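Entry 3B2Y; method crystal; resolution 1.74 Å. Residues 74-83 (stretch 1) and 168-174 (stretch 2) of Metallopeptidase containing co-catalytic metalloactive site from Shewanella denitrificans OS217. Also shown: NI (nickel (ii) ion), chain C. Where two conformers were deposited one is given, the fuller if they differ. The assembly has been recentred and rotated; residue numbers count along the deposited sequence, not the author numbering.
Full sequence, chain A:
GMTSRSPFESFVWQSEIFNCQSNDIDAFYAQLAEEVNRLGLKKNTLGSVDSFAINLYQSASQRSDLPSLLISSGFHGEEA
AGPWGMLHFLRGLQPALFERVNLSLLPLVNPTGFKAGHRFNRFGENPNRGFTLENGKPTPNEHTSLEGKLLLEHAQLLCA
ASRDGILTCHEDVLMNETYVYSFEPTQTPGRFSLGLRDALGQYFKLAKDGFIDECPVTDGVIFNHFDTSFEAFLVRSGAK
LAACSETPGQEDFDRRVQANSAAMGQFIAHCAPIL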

# COMPACT_ATOMS: atom_id res chain seq x y z
N GLY A 74 -4.79 -0.48 1.13
CA GLY A 74 -6.25 -0.63 1.23
C GLY A 74 -6.99 -0.50 -0.09
O GLY A 74 -8.09 -0.04 -0.11
N PHE A 75 -6.39 -0.96 -1.19
CA PHE A 75 -7.14 -1.06 -2.45
C PHE A 75 -8.10 -2.28 -2.39
O PHE A 75 -9.14 -2.26 -3.04
CB PHE A 75 -6.16 -1.27 -3.63
CG PHE A 75 -5.52 0.00 -4.10
CD1 PHE A 75 -4.40 0.52 -3.46
CD2 PHE A 75 -6.08 0.71 -5.15
CE1 PHE A 75 -3.86 1.75 -3.88
CE2 PHE A 75 -5.52 1.91 -5.60
CZ PHE A 75 -4.45 2.45 -4.97
N HIS A 76 -7.68 -3.36 -1.69
CA HIS A 76 -8.44 -4.60 -1.63
C HIS A 76 -8.85 -4.84 -0.19
O HIS A 76 -8.02 -4.87 0.72
CB HIS A 76 -7.63 -5.75 -2.20
CG HIS A 76 -7.33 -5.60 -3.65
ND1 HIS A 76 -6.11 -5.87 -4.19
CD2 HIS A 76 -8.10 -5.15 -4.69
CE1 HIS A 76 -6.13 -5.65 -5.49
NE2 HIS A 76 -7.32 -5.21 -5.82
N GLY A 77 -10.14 -4.94 0.03
CA GLY A 77 -10.64 -4.95 1.39
C GLY A 77 -10.33 -6.15 2.24
O GLY A 77 -10.34 -6.07 3.46
N GLU A 78 -10.04 -7.27 1.61
CA GLU A 78 -9.61 -8.47 2.34
C GLU A 78 -8.13 -8.34 2.78
O GLU A 78 -7.65 -9.15 3.56
CB GLU A 78 -9.87 -9.75 1.54
CG GLU A 78 -8.84 -10.27 0.53
CD GLU A 78 -8.79 -9.47 -0.73
OE1 GLU A 78 -9.20 -8.30 -0.67
OE2 GLU A 78 -8.31 -9.98 -1.78
N GLU A 79 -7.42 -7.35 2.24
CA GLU A 79 -5.97 -7.16 2.49
C GLU A 79 -5.72 -6.17 3.63
O GLU A 79 -4.99 -5.21 3.48
CB GLU A 79 -5.31 -6.71 1.18
CG GLU A 79 -5.47 -7.81 0.13
CD GLU A 79 -4.91 -7.47 -1.27
OE1 GLU A 79 -4.22 -6.45 -1.39
OE2 GLU A 79 -5.28 -8.22 -2.24
N ALA A 80 -6.36 -6.43 4.78
CA ALA A 80 -6.48 -5.46 5.88
C ALA A 80 -5.18 -5.14 6.64
O ALA A 80 -5.04 -4.06 7.27
CB ALA A 80 -7.60 -5.90 6.87
N ALA A 81 -4.19 -6.03 6.54
CA ALA A 81 -2.88 -5.78 7.14
C ALA A 81 -2.14 -4.59 6.57
O ALA A 81 -1.23 -4.03 7.22
CB ALA A 81 -1.94 -7.06 7.05
N GLY A 82 -2.48 -4.20 5.35
CA GLY A 82 -1.89 -2.99 4.78
C GLY A 82 -2.24 -1.70 5.54
O GLY A 82 -1.38 -1.03 6.08
N PRO A 83 -3.53 -1.33 5.55
CA PRO A 83 -3.89 -0.08 6.20
C PRO A 83 -3.54 -0.11 7.70
O PRO A 83 -3.00 0.87 8.22
CB PRO A 83 -5.39 0.02 5.95
CG PRO A 83 -5.59 -0.83 4.77
CD PRO A 83 -4.70 -1.97 4.94
N THR A 168 3.12 0.23 -2.59
CA THR A 168 1.79 -0.23 -2.25
C THR A 168 1.92 -1.50 -1.41
O THR A 168 2.78 -2.43 -1.67
CB THR A 168 0.92 -0.54 -3.51
OG1 THR A 168 1.56 -1.54 -4.30
CG2 THR A 168 0.76 0.64 -4.38
N CYS A 169 1.07 -1.55 -0.39
CA CYS A 169 1.09 -2.64 0.56
C CYS A 169 -0.15 -3.46 0.39
O CYS A 169 -1.23 -3.07 0.87
CB CYS A 169 1.17 -2.07 1.97
SG CYS A 169 2.87 -1.38 2.19
N HIS A 170 0.02 -4.57 -0.30
CA HIS A 170 -0.98 -5.58 -0.49
C HIS A 170 -0.80 -6.88 0.31
O HIS A 170 0.20 -7.14 1.01
CB HIS A 170 -1.05 -5.93 -1.99
CG HIS A 170 -1.64 -4.84 -2.86
ND1 HIS A 170 -2.82 -4.98 -3.57
CD2 HIS A 170 -1.17 -3.61 -3.15
CE1 HIS A 170 -3.07 -3.85 -4.21
NE2 HIS A 170 -2.08 -3.01 -3.99
N GLU A 171 -1.78 -7.75 0.17
CA GLU A 171 -1.66 -9.08 0.71
C GLU A 171 -2.18 -10.07 -0.30
O GLU A 171 -3.06 -9.77 -1.11
CB GLU A 171 -2.45 -9.25 2.00
CG GLU A 171 -2.27 -8.21 3.12
CD GLU A 171 -2.61 -8.82 4.49
OE1 GLU A 171 -1.73 -9.53 5.03
OE2 GLU A 171 -3.74 -8.55 5.03
N ASP A 172 -1.69 -11.27 -0.20
CA ASP A 172 -2.20 -12.37 -0.99
C ASP A 172 -2.90 -13.31 -0.01
O ASP A 172 -2.26 -14.11 0.71
CB ASP A 172 -1.08 -13.01 -1.77
CG ASP A 172 -1.59 -14.02 -2.81
OD1 ASP A 172 -2.63 -14.66 -2.54
OD2 ASP A 172 -0.93 -14.16 -3.87
N VAL A 173 -4.23 -13.26 -0.02
CA VAL A 173 -5.02 -13.74 1.14
C VAL A 173 -4.90 -15.22 1.40
O VAL A 173 -5.01 -15.66 2.54
CB VAL A 173 -6.53 -13.31 1.02
CG1 VAL A 173 -7.22 -14.04 -0.13
CG2 VAL A 173 -7.27 -13.56 2.32
N LEU A 174 -4.69 -15.99 0.35
CA LEU A 174 -4.63 -17.42 0.48
C LEU A 174 -3.20 -17.95 0.63
O LEU A 174 -2.97 -19.15 0.90
CB LEU A 174 -5.35 -18.03 -0.74
CG LEU A 174 -6.81 -17.71 -0.97
CD1 LEU A 174 -7.40 -18.60 -2.06
CD2 LEU A 174 -7.66 -17.80 0.31
NI NI C . -4.20 -6.73 -3.46
O HOH W 1 -3.90 -3.46 1.75
O HOH W 2 -5.61 -11.30 -1.76
O HOH W 3 -2.86 -8.61 -3.54
O HOH W 4 -3.93 -7.50 -5.08

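The nickel ion organises this contact. From the first stretch it takes H76 ND1 (2.2 Å) and both carboxylate oxygens of E79 (NI to OE1 2.1 Å, to OE2 2.2 Å); from the strand it takes H170 ND1 (2.2 Å), and two waters complete the set. Histidine suits such a site because an unprotonated ring nitrogen offers a lone pair, and glutamate because its carboxylate can chelate. Crowding follows: E79 OE1 lies 3.0 Å from H170 ND1, yet this is no hydrogen bond, since both atoms bind the metal. E79 OE1 does accept one from the backbone, E171 N, at 3.2 Å and a nearly straight 167°.

E171 answers in the other direction. Its CA-to-CB bond points toward the first stretch, and E171 OE2 accepts from A81 N (3.0 Å), satisfying that backbone amide. A81 CB lies 3.1 Å from E171 OE2, beside the hydrogen bond.

Water serves several more backbone groups. Water 1 accepts from G74 N (3.2 Å) and donates to E79 O (2.7 Å) and C169 O (2.8 Å), joining the stretches. G82 must stay bare here: a CB would sit 2.7 Å from C169 O. Farther along, V173 packs its CB against E78 CG (3.8 Å), an apolar contact between aliphatic carbons.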